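PDB 5DLY: plantazolicin methyltransferase BamL from Bacillus amyloliquefaciens subsp. plantarum, which probably transfers methyl groups from S-adenosylmethionine to the desmethyl precursor of the antibiotic plantazolicin. Local coordinates for residues E85-S97 and N105-M117. Sequence-based numbering, arbitrary orientation.
Sequences ELTGIDSSAQAIS and NASFICSNAENIM. With SAH (S-adenosyl-L-homocysteine), chain C.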
ATOM      1  N   GLU A  85     -11.817 -13.158   4.727  1.00 18.96           N
ATOM      2  CA  GLU A  85     -10.591 -13.893   4.988  1.00 17.77           C
ATOM      3  C   GLU A  85      -9.440 -12.907   4.928  1.00 16.02           C
ATOM      4  O   GLU A  85      -9.167 -12.345   3.874  1.00 14.53           O
ATOM      5  CB  GLU A  85     -10.383 -15.005   3.961  1.00 19.64           C
ATOM      6  CG  GLU A  85     -11.400 -16.132   4.044  1.00 23.26           C
ATOM      7  CD  GLU A  85     -11.124 -17.260   3.061  1.00 26.04           C
ATOM      8  OE1 GLU A  85     -10.519 -17.016   1.989  1.00 27.28           O
ATOM      9  OE2 GLU A  85     -11.535 -18.406   3.359  1.00 28.30           O
ATOM     10  N   LEU A  86      -8.792 -12.695   6.070  1.00 14.59           N
ATOM     11  CA  LEU A  86      -7.711 -11.714   6.193  1.00 13.69           C
ATOM     12  C   LEU A  86      -6.360 -12.381   6.332  1.00 13.23           C
ATOM     13  O   LEU A  86      -6.161 -13.253   7.183  1.00 13.49           O
ATOM     14  CB  LEU A  86      -7.958 -10.809   7.407  1.00 13.82           C
ATOM     15  CG  LEU A  86      -9.245  -9.976   7.334  1.00 13.89           C
ATOM     16  CD1 LEU A  86      -9.534  -9.317   8.667  1.00 13.99           C
ATOM     17  CD2 LEU A  86      -9.163  -8.944   6.218  1.00 14.24           C
ATOM     18  N   THR A  87      -5.409 -11.927   5.520  1.00 12.19           N
ATOM     19  CA  THR A  87      -4.042 -12.448   5.571  1.00 11.62           C
ATOM     20  C   THR A  87      -3.061 -11.284   5.522  1.00 11.14           C
ATOM     21  O   THR A  87      -3.266 -10.338   4.765  1.00 10.89           O
ATOM     22  CB  THR A  87      -3.774 -13.428   4.415  1.00 12.15           C
ATOM     23  OG1 THR A  87      -4.804 -14.426   4.389  1.00 12.51           O
ATOM     24  CG2 THR A  87      -2.428 -14.097   4.575  1.00 12.45           C
ATOM     25  N   GLY A  88      -2.024 -11.337   6.351  1.00 10.58           N
ATOM     26  CA  GLY A  88      -0.975 -10.317   6.330  1.00 10.20           C
ATOM     27  C   GLY A  88       0.398 -10.955   6.313  1.00 10.33           C
ATOM     28  O   GLY A  88       0.613 -12.017   6.909  1.00 10.54           O
ATOM     29  N   ILE A  89       1.322 -10.331   5.594  1.00  9.89           N
ATOM     30  CA  ILE A  89       2.703 -10.828   5.510  1.00  9.88           C
ATOM     31  C   ILE A  89       3.683  -9.682   5.717  1.00 10.03           C
ATOM     32  O   ILE A  89       3.498  -8.579   5.196  1.00  9.93           O
ATOM     33  CB  ILE A  89       2.987 -11.580   4.181  1.00 10.07           C
ATOM     34  CG1 ILE A  89       4.402 -12.187   4.174  1.00 10.20           C
ATOM     35  CG2 ILE A  89       2.768 -10.668   2.976  1.00 10.25           C
ATOM     36  CD1 ILE A  89       4.611 -13.230   3.099  1.00 10.79           C
ATOM     37  N   ASP A  90       4.719  -9.938   6.507  1.00  9.82           N
ATOM     38  CA  ASP A  90       5.728  -8.917   6.784  1.00 10.03           C
ATOM     39  C   ASP A  90       7.012  -9.640   7.123  1.00 10.42           C
ATOM     40  O   ASP A  90       6.966 -10.702   7.737  1.00 10.51           O
ATOM     41  CB  ASP A  90       5.288  -8.028   7.961  1.00 10.23           C
ATOM     42  CG  ASP A  90       6.040  -6.715   8.009  1.00 10.43           C
ATOM     43  OD1 ASP A  90       7.246  -6.737   8.317  1.00 11.04           O
ATOM     44  OD2 ASP A  90       5.419  -5.649   7.739  1.00 10.38           O
ATOM     45  N   SER A  91       8.151  -9.091   6.697  1.00 10.83           N
ATOM     46  CA  SER A  91       9.447  -9.735   6.950  1.00 11.17           C
ATOM     47  C   SER A  91      10.022  -9.419   8.342  1.00 11.80           C
ATOM     48  O   SER A  91      11.078  -9.941   8.713  1.00 12.53           O
ATOM     49  CB  SER A  91      10.444  -9.370   5.850  1.00 11.38           C
ATOM     50  OG  SER A  91      10.589  -7.968   5.781  1.00 11.65           O
ATOM     51  N   SER A  92       9.340  -8.572   9.106  1.00 11.88           N
ATOM     52  CA  SER A  92       9.762  -8.260  10.476  1.00 12.20           C
ATOM     53  C   SER A  92       9.105  -9.189  11.497  1.00 12.53           C
ATOM     54  O   SER A  92       7.887  -9.174  11.659  1.00 12.12           O
ATOM     55  CB  SER A  92       9.445  -6.807  10.825  1.00 13.19           C
ATOM     56  OG  SER A  92       9.568  -6.603  12.225  1.00 13.66           O
ATOM     57  N   ALA A  93       9.928  -9.973  12.194  1.00 12.40           N
ATOM     58  CA  ALA A  93       9.443 -10.851  13.269  1.00 12.79           C
ATOM     59  C   ALA A  93       8.744 -10.080  14.388  1.00 13.32           C
ATOM     60  O   ALA A  93       7.709 -10.526  14.896  1.00 13.33           O
ATOM     61  CB  ALA A  93      10.582 -11.695  13.831  1.00 12.48           C
ATOM     62  N   GLN A  94       9.298  -8.923  14.751  1.00 14.38           N
ATOM     63  CA  GLN A  94       8.712  -8.088  15.795  1.00 15.52           C
ATOM     64  C   GLN A  94       7.334  -7.584  15.391  1.00 14.93           C
ATOM     65  O   GLN A  94       6.416  -7.548  16.210  1.00 15.67           O
ATOM     66  CB  GLN A  94       9.618  -6.907  16.136  1.00 17.81           C
ATOM     67  CG  GLN A  94       9.165  -6.125  17.368  1.00 21.81           C
ATOM     68  CD  GLN A  94       9.649  -4.683  17.378  1.00 24.50           C
ATOM     69  OE1 GLN A  94      10.806  -4.392  17.062  1.00 27.84           O
ATOM     70  NE2 GLN A  94       8.758  -3.767  17.746  1.00 26.44           N
ATOM     71  N   ALA A  95       7.190  -7.196  14.125  1.00 13.65           N
ATOM     72  CA  ALA A  95       5.906  -6.719  13.626  1.00 13.23           C
ATOM     73  C   ALA A  95       4.865  -7.833  13.672  1.00 12.78           C
ATOM     74  O   ALA A  95       3.733  -7.622  14.117  1.00 12.26           O
ATOM     75  CB  ALA A  95       6.059  -6.174  12.219  1.00 13.15           C
ATOM     76  N   ILE A  96       5.257  -9.025  13.219  1.00 12.85           N
ATOM     77  CA  ILE A  96       4.335 -10.157  13.137  1.00 12.73           C
ATOM     78  C   ILE A  96       3.937 -10.684  14.522  1.00 13.56           C
ATOM     79  O   ILE A  96       2.775 -11.047  14.732  1.00 13.61           O
ATOM     80  CB  ILE A  96       4.887 -11.288  12.236  1.00 12.36           C
ATOM     81  CG1 ILE A  96       4.931 -10.832  10.761  1.00 11.80           C
ATOM     82  CG2 ILE A  96       4.080 -12.578  12.393  1.00 12.39           C
ATOM     83  CD1 ILE A  96       3.573 -10.468  10.178  1.00 11.77           C
ATOM     84  N   SER A  97       4.888 -10.712  15.458  1.00 14.73           N
ATOM     85  CA  SER A  97       4.560 -11.083  16.837  1.00 15.95           C
ATOM     86  C   SER A  97       3.532 -10.115  17.447  1.00 16.02           C
ATOM     87  O   SER A  97       2.599 -10.553  18.126  1.00 15.94           O
ATOM     88  CB  SER A  97       5.819 -11.184  17.701  1.00 17.47           C
ATOM     89  OG  SER A  97       5.488 -11.699  18.984  1.00 20.04           O
ATOM     90  N   ASN A 105      -9.096 -12.884  14.151  1.00 19.99           N
ATOM     91  CA  ASN A 105      -9.277 -13.960  13.201  1.00 19.75           C
ATOM     92  C   ASN A 105      -8.642 -13.576  11.856  1.00 18.59           C
ATOM     93  O   ASN A 105      -9.309 -13.055  10.960  1.00 19.05           O
ATOM     94  CB  ASN A 105     -10.764 -14.298  13.054  1.00 21.12           C
ATOM     95  CG  ASN A 105     -11.011 -15.490  12.152  1.00 22.51           C
ATOM     96  OD1 ASN A 105     -10.149 -16.361  11.989  1.00 23.38           O
ATOM     97  ND2 ASN A 105     -12.200 -15.540  11.561  1.00 23.76           N
ATOM     98  N   ALA A 106      -7.336 -13.826  11.759  1.00 17.28           N
ATOM     99  CA  ALA A 106      -6.522 -13.508  10.580  1.00 16.66           C
ATOM    100  C   ALA A 106      -5.254 -14.349  10.619  1.00 16.39           C
ATOM    101  O   ALA A 106      -4.841 -14.789  11.691  1.00 16.89           O
ATOM    102  CB  ALA A 106      -6.158 -12.033  10.570  1.00 16.91           C
ATOM    103  N   SER A 107      -4.654 -14.574   9.450  1.00 15.15           N
ATOM    104  CA  SER A 107      -3.386 -15.296   9.330  1.00 14.99           C
ATOM    105  C   SER A 107      -2.235 -14.319   9.120  1.00 14.02           C
ATOM    106  O   SER A 107      -2.279 -13.479   8.215  1.00 13.71           O
ATOM    107  CB  SER A 107      -3.431 -16.281   8.160  1.00 16.02           C
ATOM    108  OG  SER A 107      -4.391 -17.299   8.373  1.00 18.03           O
ATOM    109  N   PHE A 108      -1.208 -14.430   9.953  1.00 12.84           N
ATOM    110  CA  PHE A 108      -0.028 -13.579   9.846  1.00 12.27           C
ATOM    111  C   PHE A 108       1.209 -14.411   9.561  1.00 11.99           C
ATOM    112  O   PHE A 108       1.464 -15.417  10.229  1.00 12.34           O
ATOM    113  CB  PHE A 108       0.156 -12.764  11.125  1.00 12.33           C
ATOM    114  CG  PHE A 108      -0.832 -11.646  11.259  1.00 12.16           C
ATOM    115  CD1 PHE A 108      -0.728 -10.521  10.449  1.00 12.91           C
ATOM    116  CD2 PHE A 108      -1.872 -11.721  12.191  1.00 12.78           C
ATOM    117  CE1 PHE A 108      -1.644  -9.490  10.553  1.00 12.74           C
ATOM    118  CE2 PHE A 108      -2.792 -10.686  12.298  1.00 12.66           C
ATOM    119  CZ  PHE A 108      -2.665  -9.564  11.486  1.00 12.99           C
ATOM    120  N   ILE A 109       1.956 -13.997   8.539  1.00 11.23           N
ATOM    121  CA  ILE A 109       3.112 -14.738   8.042  1.00 11.32           C
ATOM    122  C   ILE A 109       4.358 -13.876   8.163  1.00 11.12           C
ATOM    123  O   ILE A 109       4.343 -12.698   7.762  1.00 10.55           O
ATOM    124  CB  ILE A 109       2.909 -15.108   6.551  1.00 11.36           C
ATOM    125  CG1 ILE A 109       1.607 -15.887   6.337  1.00 11.74           C
ATOM    126  CG2 ILE A 109       4.103 -15.888   6.006  1.00 11.51           C
ATOM    127  CD1 ILE A 109       0.885 -15.472   5.070  1.00 12.80           C
ATOM    128  N   CYS A 110       5.439 -14.451   8.698  1.00 11.11           N
ATOM    129  CA  CYS A 110       6.711 -13.743   8.753  1.00 11.29           C
ATOM    130  C   CYS A 110       7.673 -14.247   7.688  1.00 11.19           C
ATOM    131  O   CYS A 110       8.354 -15.259   7.863  1.00 11.36           O
ATOM    132  CB  CYS A 110       7.356 -13.803  10.143  1.00 11.34           C
ATOM    133  SG  CYS A 110       8.822 -12.749  10.239  1.00 12.27           S
ATOM    134  N   SER A 111       7.718 -13.525   6.573  1.00 10.91           N
ATOM    135  CA  SER A 111       8.518 -13.928   5.426  1.00 10.57           C
ATOM    136  C   SER A 111       8.611 -12.757   4.472  1.00 10.28           C
ATOM    137  O   SER A 111       7.779 -11.847   4.516  1.00 10.09           O
ATOM    138  CB  SER A 111       7.868 -15.131   4.721  1.00 11.00           C
ATOM    139  OG  SER A 111       8.757 -15.737   3.792  1.00 11.21           O
ATOM    140  N   ASN A 112       9.628 -12.781   3.609  1.00 10.17           N
ATOM    141  CA  ASN A 112       9.684 -11.890   2.459  1.00 10.52           C
ATOM    142  C   ASN A 112       8.406 -12.110   1.634  1.00 10.20           C
ATOM    143  O   ASN A 112       8.007 -13.258   1.385  1.00  9.82           O
ATOM    144  CB  ASN A 112      10.944 -12.245   1.665  1.00 10.81           C
ATOM    145  CG  ASN A 112      11.155 -11.407   0.415  1.00 11.39           C
ATOM    146  OD1 ASN A 112      10.378 -10.512   0.065  1.00 11.18           O
ATOM    147  ND2 ASN A 112      12.230 -11.735  -0.294  1.00 12.35           N
ATOM    148  N   ALA A 113       7.748 -11.019   1.237  1.00  9.97           N
ATOM    149  CA  ALA A 113       6.539 -11.110   0.411  1.00 10.19           C
ATOM    150  C   ALA A 113       6.777 -11.888  -0.880  1.00 10.34           C
ATOM    151  O   ALA A 113       5.834 -12.436  -1.442  1.00 10.25           O
ATOM    152  CB  ALA A 113       5.985  -9.728   0.098  1.00 10.30           C
ATOM    153  N   GLU A 114       8.033 -11.946  -1.323  1.00 10.98           N
ATOM    154  CA  GLU A 114       8.407 -12.782  -2.473  1.00 11.69           C
ATOM    155  C   GLU A 114       7.933 -14.223  -2.324  1.00 11.28           C
ATOM    156  O   GLU A 114       7.700 -14.909  -3.317  1.00 11.28           O
ATOM    157  CB  GLU A 114       9.920 -12.777  -2.699  1.00 12.88           C
ATOM    158  CG  GLU A 114      10.475 -11.472  -3.250  1.00 14.47           C
ATOM    159  CD  GLU A 114      11.946 -11.559  -3.627  1.00 15.73           C
ATOM    160  OE1 GLU A 114      12.303 -12.371  -4.516  1.00 18.42           O
ATOM    161  OE2 GLU A 114      12.745 -10.801  -3.057  1.00 15.93           O
ATOM    162  N   ASN A 115       7.822 -14.680  -1.078  1.00 10.89           N
ATOM    163  CA  ASN A 115       7.499 -16.073  -0.780  1.00 10.94           C
ATOM    164  C   ASN A 115       6.014 -16.349  -0.560  1.00 10.94           C
ATOM    165  O   ASN A 115       5.644 -17.434  -0.117  1.00 10.68           O
ATOM    166  CB  ASN A 115       8.301 -16.522   0.442  1.00 10.90           C
ATOM    167  CG  ASN A 115       9.791 -16.354   0.243  1.00 10.87           C
ATOM    168  OD1 ASN A 115      10.321 -16.709  -0.815  1.00 11.43           O
ATOM    169  ND2 ASN A 115      10.475 -15.798   1.242  1.00 10.68           N
ATOM    170  N   ILE A 116       5.166 -15.377  -0.892  1.00 11.22           N
ATOM    171  CA  ILE A 116       3.739 -15.449  -0.563  1.00 11.38           C
ATOM    172  C   ILE A 116       2.991 -16.713  -1.028  1.00 12.21           C
ATOM    173  O   ILE A 116       2.106 -17.200  -0.325  1.00 11.68           O
ATOM    174  CB  ILE A 116       2.992 -14.140  -0.960  1.00 11.28           C
ATOM    175  CG1 ILE A 116       1.571 -14.092  -0.369  1.00 11.35           C
ATOM    176  CG2 ILE A 116       2.968 -13.945  -2.470  1.00 11.32           C
ATOM    177  CD1 ILE A 116       1.512 -14.194   1.146  1.00 11.74           C
ATOM    178  N   MET A 117       3.349 -17.251  -2.192  1.00 13.05           N
ATOM    179  CA  MET A 117       2.611 -18.396  -2.746  1.00 14.65           C
ATOM    180  C   MET A 117       2.849 -19.704  -1.983  1.00 15.13           C
ATOM    181  O   MET A 117       2.151 -20.692  -2.213  1.00 16.61           O
ATOM    182  CB  MET A 117       2.849 -18.548  -4.253  1.00 15.41           C
ATOM    183  CG  MET A 117       2.107 -17.486  -5.072  1.00 16.49           C
ATOM    184  SD  MET A 117       2.202 -17.680  -6.866  1.00 18.63           S
ATOM    185  CE  MET A 117       0.922 -18.890  -7.180  1.00 18.77           C
TER
HETATM  186  N   SAH C 301       1.562  -1.473   5.148  1.00 14.97           N
HETATM  187  CA  SAH C 301       2.086  -0.722   6.335  1.00 16.10           C
HETATM  188  CB  SAH C 301       3.548  -0.353   6.108  1.00 16.09           C
HETATM  189  CG  SAH C 301       4.359  -0.549   7.391  1.00 15.90           C
HETATM  190  SD  SAH C 301       6.003   0.104   7.253  1.00 15.71           S
HETATM  191  C   SAH C 301       1.282   0.531   6.545  1.00 17.07           C
HETATM  192  O   SAH C 301       0.244   0.731   5.925  1.00 17.49           O
HETATM  193  OXT SAH C 301       1.644   1.400   7.337  1.00 19.18           O
HETATM  194  C5' SAH C 301       6.738  -0.942   6.028  1.00 13.98           C
HETATM  195  C4' SAH C 301       6.624  -2.426   6.355  1.00 13.56           C
HETATM  196  O4' SAH C 301       7.044  -3.194   5.218  1.00 12.31           O
HETATM  197  C3' SAH C 301       7.536  -2.849   7.505  1.00 13.34           C
HETATM  198  O3' SAH C 301       6.760  -3.467   8.551  1.00 14.36           O
HETATM  199  C2' SAH C 301       8.536  -3.807   6.869  1.00 13.09           C
HETATM  200  O2' SAH C 301       8.987  -4.868   7.717  1.00 13.29           O
HETATM  201  C1' SAH C 301       7.727  -4.343   5.700  1.00 12.38           C
HETATM  202  N9  SAH C 301       8.521  -4.949   4.607  1.00 11.63           N
HETATM  203  C8  SAH C 301       9.611  -4.424   4.006  1.00 11.59           C
HETATM  204  N7  SAH C 301      10.076  -5.254   3.047  1.00 11.43           N
HETATM  205  C5  SAH C 301       9.266  -6.325   3.021  1.00 11.43           C
HETATM  206  C6  SAH C 301       9.208  -7.568   2.240  1.00 11.48           C
HETATM  207  N6  SAH C 301      10.127  -7.784   1.280  1.00 11.48           N
HETATM  208  N1  SAH C 301       8.203  -8.441   2.512  1.00 10.87           N
HETATM  209  C2  SAH C 301       7.297  -8.194   3.480  1.00 10.95           C
HETATM  210  N3  SAH C 301       7.286  -7.067   4.241  1.00 10.87           N
HETATM  211  C4  SAH C 301       8.247  -6.125   4.055  1.00 11.28           C
HETATM  212  O   HOH W   1      -9.640 -14.200   8.380  1.00 19.15           O
HETATM  213  O   HOH W   2      -7.209 -15.991   7.091  1.00 37.44           O
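At the C-terminal ends of two parallel strands, Asp-90 near the end of one and Asn-112 and Ala-113 beyond the other hold S-adenosyl-L-homocysteine in the nucleoside site of a Rossmann-like methyltransferase fold. Strand 85-90, helix 93-101 and edge strand 107-110 form a beta-alpha-beta unit whose two strands are joined by backbone bonds such as Gly-88 N to Ser-107 O (2.9 Å). On one sheet face Ile-89 reaches across: its CG1, anti to the backbone N (chi1 -175°), lies 3.4 Å from Ser-111 O, and its CD1 meets Ile-116 CD1 at 3.8 Å. On the sheet face that carries Phe-108, Ile-96 brings its CD1 to 3.4 Å from Ile-109 O, setting the helix against the edge strand. The carboxylate of Asp-90 takes both ribose hydroxyls, O2' on OD1 (2.6 Å) and O3' on OD2 (2.7 Å). OD1 also receives Ser-92 N through its anti lone pair, closing an Asx turn, while OD2 is bonded to Gly-69 N. At the adenine, SAH N6 donates to Asn-112 OD1 (3.0 Å) and Ala-113 N donates to SAH N1 (2.9 Å). Asn-112 ND2 is in turn tied to Glu-114 OE2, which helps fix the amide's rotation. This complementary donor-acceptor pair reads the adenine edge, while the two hydroxyl bonds to Asp-90 probably hold the sugar in place.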